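Local coordinates for MccB protein (Escherichia coli, PDB 6OM4), which uses ATP to adenylate the C terminus of the peptide MccA, building the phosphoramidate-linked nucleotide antibiotic microcin C7, at residues D242-G247 with N295-A300; P80-N85 with G103-L108. All blocks are in the same frame, centred on the assembly; numbering follows the deposited sequence.

Contact 1 of 2, residues D242-G247 with N295-A300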
ATOM      1  N   ASP A 242       3.506  19.738  -0.382  1.00 15.11           N
ATOM      2  CA  ASP A 242       3.008  19.287  -1.684  1.00 15.85           C
ATOM      3  C   ASP A 242       3.658  17.978  -2.175  1.00 14.12           C
ATOM      4  O   ASP A 242       3.346  17.537  -3.284  1.00 15.11           O
ATOM      5  CB  ASP A 242       3.235  20.403  -2.712  1.00 18.13           C
ATOM      6  CG  ASP A 242       4.614  21.035  -2.626  1.00 23.05           C
ATOM      7  OD1 ASP A 242       5.538  20.436  -3.101  1.00 24.19           O
ATOM      8  OD2 ASP A 242       4.747  22.115  -2.017  1.00 30.07           O
ATOM      9  N   ILE A 243       4.546  17.364  -1.395  1.00 12.68           N
ATOM     10  CA  ILE A 243       5.143  16.070  -1.722  1.00 12.92           C
ATOM     11  C   ILE A 243       4.459  14.971  -0.922  1.00 13.24           C
ATOM     12  O   ILE A 243       4.518  14.954   0.302  1.00 13.91           O
ATOM     13  CB  ILE A 243       6.657  16.034  -1.456  1.00 14.22           C
ATOM     14  CG1 ILE A 243       7.414  17.083  -2.271  1.00 15.51           C
ATOM     15  CG2 ILE A 243       7.182  14.641  -1.717  1.00 15.87           C
ATOM     16  CD1 ILE A 243       8.889  17.161  -1.883  1.00 15.99           C
ATOM     17  N   ALA A 244       3.890  13.999  -1.634  1.00 11.91           N
ATOM     18  CA  ALA A 244       3.297  12.806  -1.013  1.00 12.38           C
ATOM     19  C   ALA A 244       4.439  11.875  -0.592  1.00 13.32           C
ATOM     20  O   ALA A 244       5.356  11.692  -1.378  1.00 14.11           O
ATOM     21  CB  ALA A 244       2.397  12.129  -2.008  1.00 12.61           C
ATOM     22  N   VAL A 245       4.393  11.359   0.631  1.00 13.65           N
ATOM     23  CA  VAL A 245       5.453  10.462   1.138  1.00 15.41           C
ATOM     24  C   VAL A 245       4.844   9.153   1.635  1.00 15.40           C
ATOM     25  O   VAL A 245       3.869   9.153   2.378  1.00 16.07           O
ATOM     26  CB  VAL A 245       6.291  11.132   2.239  1.00 16.53           C
ATOM     27  CG1 VAL A 245       7.318  10.146   2.828  1.00 18.29           C
ATOM     28  CG2 VAL A 245       6.978  12.377   1.705  1.00 17.79           C
ATOM     29  N   PHE A 246       5.475   8.015   1.285  1.00 14.43           N
ATOM     30  CA  PHE A 246       5.087   6.779   1.968  1.00 15.30           C
ATOM     31  C   PHE A 246       6.345   5.968   2.142  1.00 14.50           C
ATOM     32  O   PHE A 246       7.282   6.114   1.378  1.00 16.19           O
ATOM     33  CB  PHE A 246       4.002   5.963   1.241  1.00 16.18           C
ATOM     34  CG  PHE A 246       4.404   5.288  -0.047  1.00 18.00           C
ATOM     35  CD1 PHE A 246       4.684   6.023  -1.186  1.00 16.65           C
ATOM     36  CD2 PHE A 246       4.500   3.906  -0.143  1.00 17.97           C
ATOM     37  CE1 PHE A 246       5.009   5.402  -2.386  1.00 17.34           C
ATOM     38  CE2 PHE A 246       4.876   3.289  -1.323  1.00 18.36           C
ATOM     39  CZ  PHE A 246       5.131   4.032  -2.450  1.00 18.43           C
ATOM     40  N   GLY A 247       6.308   5.143   3.172  1.00 15.52           N
ATOM     41  CA  GLY A 247       7.487   4.480   3.647  1.00 16.51           C
ATOM     42  C   GLY A 247       8.215   5.273   4.722  1.00 16.58           C
ATOM     43  O   GLY A 247       7.937   6.453   5.015  1.00 17.63           O
ATOM     44  N   ASN A 295      -2.466  14.077  -0.250  1.00 12.97           N
ATOM     45  CA  ASN A 295      -2.918  13.223   0.813  1.00 13.22           C
ATOM     46  C   ASN A 295      -3.281  11.844   0.243  1.00 13.39           C
ATOM     47  O   ASN A 295      -2.821  10.780   0.726  1.00 13.20           O
ATOM     48  CB  ASN A 295      -4.127  13.835   1.517  1.00 13.75           C
ATOM     49  CG  ASN A 295      -4.698  12.940   2.584  1.00 13.45           C
ATOM     50  OD1 ASN A 295      -5.568  12.082   2.303  1.00 16.09           O
ATOM     51  ND2 ASN A 295      -4.225  13.170   3.788  1.00 14.37           N
ATOM     52  N   ASN A 296      -4.150  11.866  -0.766  1.00 12.56           N
ATOM     53  CA  ASN A 296      -4.770  10.621  -1.287  1.00 13.07           C
ATOM     54  C   ASN A 296      -3.729   9.722  -1.964  1.00 11.72           C
ATOM     55  O   ASN A 296      -3.831   8.512  -1.884  1.00 13.79           O
ATOM     56  CB  ASN A 296      -5.915  10.932  -2.249  1.00 12.71           C
ATOM     57  CG  ASN A 296      -7.074  11.656  -1.592  1.00 14.07           C
ATOM     58  OD1 ASN A 296      -8.139  11.802  -2.217  1.00 18.13           O
ATOM     59  ND2 ASN A 296      -6.913  12.073  -0.341  1.00 12.71           N
ATOM     60  N   VAL A 297      -2.734  10.305  -2.646  1.00 12.45           N
ATOM     61  CA  VAL A 297      -1.661   9.520  -3.280  1.00 12.98           C
ATOM     62  C   VAL A 297      -0.875   8.767  -2.212  1.00 13.62           C
ATOM     63  O   VAL A 297      -0.573   7.562  -2.340  1.00 12.09           O
ATOM     64  CB  VAL A 297      -0.725  10.430  -4.108  1.00 13.19           C
ATOM     65  CG1 VAL A 297       0.564   9.729  -4.486  1.00 14.78           C
ATOM     66  CG2 VAL A 297      -1.415  10.956  -5.367  1.00 13.92           C
ATOM     67  N   ALA A 298      -0.485   9.491  -1.160  1.00 13.40           N
ATOM     68  CA  ALA A 298       0.308   8.914  -0.092  1.00 13.74           C
ATOM     69  C   ALA A 298      -0.446   7.778   0.575  1.00 13.20           C
ATOM     70  O   ALA A 298       0.111   6.669   0.850  1.00 13.22           O
ATOM     71  CB  ALA A 298       0.688   9.948   0.934  1.00 14.44           C
ATOM     72  N   ALA A 299      -1.703   8.082   0.905  1.00 11.92           N
ATOM     73  CA  ALA A 299      -2.558   7.101   1.551  1.00 12.57           C
ATOM     74  C   ALA A 299      -2.722   5.859   0.671  1.00 12.46           C
ATOM     75  O   ALA A 299      -2.626   4.738   1.156  1.00 12.22           O
ATOM     76  CB  ALA A 299      -3.905   7.687   1.907  1.00 12.96           C
ATOM     77  N   ALA A 300      -2.967   6.052  -0.624  1.00 12.27           N
ATOM     78  CA  ALA A 300      -3.228   4.948  -1.541  1.00 13.09           C
ATOM     79  C   ALA A 300      -2.022   4.008  -1.580  1.00 13.02           C
ATOM     80  O   ALA A 300      -2.170   2.783  -1.435  1.00 12.65           O
ATOM     81  CB  ALA A 300      -3.517   5.463  -2.919  1.00 13.50           C
TER
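F246 meets A298 through its CB alone, and the phenyl ring takes no direct part. CB of F246 lies 4.0 Å from the carbonyl O of A298. The F246 side chain packs on I323 and I325 of the next strand, L301 and D305 further along the helix, and L317 and S318 of a loop. The methyl of A298 lies against the V245 backbone, with its CB 3.6 Å from O of V245.

A244 carries the rest. Its CB points toward the helix and fits beside two residues. It touches CG1 of V297 at 3.9 Å and CB of A298 at 4.0 Å. The V297 methyl that touches A244 is the one anti to the backbone N of V297 (chi1 166°). No hydrogen bond crosses. Strand 243-247 uses its backbone for neighbouring strands: A244 and F246 pair with strand 321-326, and V245 and G247 pair with strand 234-240. The short strand and helix segments run nearly parallel, 14° apart, and their axes approach to 6.9 Å.

Helix 292-311 thus lies against the mixed sheet of the ThiF-like, Rossmann-type domain. V245 points away from the helix, and its side chain packs on the bound peptide. The A298 side chain is about 5 Å from that of the ATP-binding Y239. The chemistry is apolar and small in scale: the small side chains of A244 and A298 are consistent with the close approach of helix and strand.

Contact 2 of 2, residues P80-N85 with G103-L108. Unlike the reference sequence in segment 80-85: S81 (reference Gly).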
ATOM      1  N   PRO A  80      -3.476 -21.190 -13.593  1.00 15.08           N
ATOM      2  CA  PRO A  80      -4.161 -22.423 -13.243  1.00 16.26           C
ATOM      3  C   PRO A  80      -5.666 -22.174 -13.106  1.00 15.93           C
ATOM      4  O   PRO A  80      -6.068 -21.228 -12.454  1.00 15.98           O
ATOM      5  CB  PRO A  80      -3.526 -22.820 -11.913  1.00 17.56           C
ATOM      6  CG  PRO A  80      -2.162 -22.244 -12.016  1.00 18.06           C
ATOM      7  CD  PRO A  80      -2.371 -20.902 -12.689  1.00 18.02           C
ATOM      8  N   SER A  81      -6.460 -23.083 -13.658  1.00 17.97           N
ATOM      9  CA  SER A  81      -7.898 -23.029 -13.563  1.00 18.36           C
ATOM     10  C   SER A  81      -8.331 -23.021 -12.086  1.00 19.72           C
ATOM     11  O   SER A  81      -9.329 -22.349 -11.722  1.00 18.42           O
ATOM     12  CB  SER A  81      -8.523 -24.189 -14.287  1.00 21.47           C
ATOM     13  OG  SER A  81      -9.913 -24.196 -14.084  1.00 27.15           O
ATOM     14  N   GLU A  82      -7.557 -23.749 -11.268  1.00 20.77           N
ATOM     15  CA  GLU A  82      -7.604 -23.806  -9.760  1.00 25.87           C
ATOM     16  C   GLU A  82      -7.805 -22.395  -9.154  1.00 24.16           C
ATOM     17  O   GLU A  82      -8.541 -22.193  -8.162  1.00 23.79           O
ATOM     18  CB  GLU A  82      -6.288 -24.504  -9.348  1.00 30.52           C
ATOM     19  CG  GLU A  82      -6.000 -24.689  -7.866  1.00 41.59           C
ATOM     20  CD  GLU A  82      -4.581 -25.150  -7.523  1.00 42.40           C
ATOM     21  OE1 GLU A  82      -3.815 -25.509  -8.452  1.00 44.23           O
ATOM     22  OE2 GLU A  82      -4.223 -25.119  -6.326  1.00 44.16           O
ATOM     23  N   TYR A  83      -7.156 -21.394  -9.752  1.00 20.25           N
ATOM     24  CA  TYR A  83      -7.064 -20.043  -9.176  1.00 20.48           C
ATOM     25  C   TYR A  83      -8.252 -19.170  -9.588  1.00 21.39           C
ATOM     26  O   TYR A  83      -8.318 -18.012  -9.198  1.00 20.17           O
ATOM     27  CB  TYR A  83      -5.748 -19.376  -9.585  1.00 20.93           C
ATOM     28  CG  TYR A  83      -4.495 -19.963  -8.987  1.00 23.28           C
ATOM     29  CD1 TYR A  83      -4.507 -21.106  -8.200  1.00 24.00           C
ATOM     30  CD2 TYR A  83      -3.263 -19.402  -9.272  1.00 22.64           C
ATOM     31  CE1 TYR A  83      -3.334 -21.663  -7.710  1.00 26.44           C
ATOM     32  CE2 TYR A  83      -2.087 -19.945  -8.791  1.00 24.04           C
ATOM     33  CZ  TYR A  83      -2.112 -21.080  -8.012  1.00 26.22           C
ATOM     34  OH  TYR A  83      -0.937 -21.607  -7.544  1.00 31.17           O
ATOM     35  N   ASN A  84      -9.227 -19.718 -10.328  1.00 22.53           N
ATOM     36  CA  ASN A  84     -10.335 -18.947 -10.844  1.00 27.03           C
ATOM     37  C   ASN A  84     -11.659 -19.649 -10.527  1.00 35.73           C
ATOM     38  O   ASN A  84     -12.064 -20.496 -11.267  1.00 36.38           O
ATOM     39  CB  ASN A  84     -10.215 -18.778 -12.356  1.00 26.66           C
ATOM     40  CG  ASN A  84     -11.190 -17.750 -12.851  1.00 28.75           C
ATOM     41  OD1 ASN A  84     -11.059 -16.578 -12.488  1.00 27.43           O
ATOM     42  ND2 ASN A  84     -12.180 -18.193 -13.623  1.00 29.61           N
ATOM     43  N   ASN A  85     -12.314 -19.308  -9.417  1.00 46.66           N
ATOM     44  CA  ASN A  85     -13.413 -20.154  -8.904  1.00 58.02           C
ATOM     45  C   ASN A  85     -14.293 -19.333  -7.955  1.00 58.84           C
ATOM     46  O   ASN A  85     -14.880 -18.337  -8.373  1.00 68.35           O
ATOM     47  CB  ASN A  85     -12.890 -21.433  -8.225  1.00 65.02           C
ATOM     48  CG  ASN A  85     -12.444 -22.536  -9.178  1.00 68.25           C
ATOM     49  OD1 ASN A  85     -13.137 -22.883 -10.135  1.00 67.13           O
ATOM     50  ND2 ASN A  85     -11.292 -23.127  -8.903  1.00 68.55           N
ATOM     51  N   GLY A 103       0.311 -14.036 -10.375  1.00 16.36           N
ATOM     52  CA  GLY A 103       0.594 -15.463 -10.298  1.00 17.43           C
ATOM     53  C   GLY A 103       0.202 -16.051  -8.957  1.00 18.44           C
ATOM     54  O   GLY A 103       0.598 -17.187  -8.629  1.00 18.60           O
ATOM     55  N   ALA A 104      -0.673 -15.336  -8.225  1.00 18.60           N
ATOM     56  CA  ALA A 104      -1.107 -15.754  -6.883  1.00 18.86           C
ATOM     57  C   ALA A 104      -2.446 -16.501  -6.950  1.00 17.13           C
ATOM     58  O   ALA A 104      -3.232 -16.328  -7.856  1.00 19.49           O
ATOM     59  CB  ALA A 104      -1.181 -14.571  -5.947  1.00 18.57           C
ATOM     60  N   ASN A 105      -2.676 -17.379  -5.970  1.00 17.77           N
ATOM     61  CA  ASN A 105      -4.012 -17.943  -5.697  1.00 16.48           C
ATOM     62  C   ASN A 105      -4.807 -16.915  -4.902  1.00 15.95           C
ATOM     63  O   ASN A 105      -4.480 -16.656  -3.756  1.00 16.67           O
ATOM     64  CB  ASN A 105      -3.918 -19.260  -4.909  1.00 19.04           C
ATOM     65  CG  ASN A 105      -5.256 -19.896  -4.641  1.00 21.59           C
ATOM     66  OD1 ASN A 105      -6.308 -19.240  -4.640  1.00 21.39           O
ATOM     67  ND2 ASN A 105      -5.219 -21.204  -4.380  1.00 26.77           N
ATOM     68  N   PRO A 106      -5.839 -16.266  -5.496  1.00 17.54           N
ATOM     69  CA  PRO A 106      -6.522 -15.148  -4.859  1.00 16.59           C
ATOM     70  C   PRO A 106      -7.225 -15.530  -3.541  1.00 16.68           C
ATOM     71  O   PRO A 106      -7.319 -14.705  -2.609  1.00 15.43           O
ATOM     72  CB  PRO A 106      -7.526 -14.694  -5.931  1.00 17.66           C
ATOM     73  CG  PRO A 106      -7.767 -15.918  -6.768  1.00 17.11           C
ATOM     74  CD  PRO A 106      -6.432 -16.628  -6.802  1.00 17.33           C
ATOM     75  N   VAL A 107      -7.684 -16.781  -3.440  1.00 17.18           N
ATOM     76  CA  VAL A 107      -8.362 -17.211  -2.193  1.00 17.46           C
ATOM     77  C   VAL A 107      -7.350 -17.257  -1.036  1.00 16.21           C
ATOM     78  O   VAL A 107      -7.741 -16.959   0.127  1.00 16.89           O
ATOM     79  CB  VAL A 107      -9.127 -18.541  -2.353  1.00 18.48           C
ATOM     80  CG1 VAL A 107      -9.767 -19.007  -1.051  1.00 19.50           C
ATOM     81  CG2 VAL A 107     -10.181 -18.462  -3.449  1.00 19.07           C
ATOM     82  N   LEU A 108      -6.086 -17.654  -1.287  1.00 16.66           N
ATOM     83  CA  LEU A 108      -5.087 -17.691  -0.189  1.00 16.46           C
ATOM     84  C   LEU A 108      -4.656 -16.275   0.225  1.00 17.62           C
ATOM     85  O   LEU A 108      -4.473 -16.007   1.385  1.00 18.00           O
ATOM     86  CB  LEU A 108      -3.884 -18.544  -0.577  1.00 19.41           C
ATOM     87  CG  LEU A 108      -4.243 -19.962  -1.006  1.00 20.96           C
ATOM     88  CD1 LEU A 108      -2.982 -20.745  -1.375  1.00 22.55           C
ATOM     89  CD2 LEU A 108      -4.991 -20.682   0.102  1.00 21.83           C
TER
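Y83 is sandwiched between N105 and P80, with an asparagine side chain stacked on its ring. CB of N105 lies over one face, 3.9 Å from the ring centroid and 16° off the ring normal. This is a CH-pi contact. The N105 amide follows, its plane tilted 26° from the ring. With CG of N105 anti to its backbone N (chi1 -178°), that atom comes within 3.8 Å of CD1 of Y83. On the opposite face, CG of P80 lies 3.9 Å above the ring plane, toward the rim. The carbonyl O of A104 approaches obliquely, 3.4 Å from CD2 of Y83.

N105 also works as the N-cap of helix 106-114. Its OD1 accepts from N of V107 at 3.1 Å, with the donor tilted from the carbonyl plane. P106, the first helical residue, sets CG and CD each 3.3 Å from O of Y83. Its ring also packs on F96 and Q100 of helix 93-101.

On the other side, 81-83 is a 3-10 turn, held by a bond from N of Y83 to O of P80 at 2.9 Å. The contact joins the loop after strand 78-80 to the start of helix 106-114, which lies in the ThiF family region. No hydrogen bond crosses it. Cohesion comes from stacking and from carbon-carbon and carbon-oxygen contacts, while the cap bond probably helps hold the N105 amide in place.

Contact 1 is core and contact 2 is surface. Their centres are 31 Å apart, and their nearest atoms are about 18 Å apart. They share no helix or strand, and they follow one another along the chain, with contact 2 first. Contact 1 lies inside the ThiF-like domain, where a helix covers a sheet strand near the nucleotide and peptide sites. Contact 2 lies where the loop after strand 78-80 meets the start of helix 106-114. Neither has a hydrogen bond between its segments. The buried one relies on methyl groups packed on one another and on backbone. The surface one relies on an aromatic ring, an amide and one proline ring, grouped about a turn and a helix start.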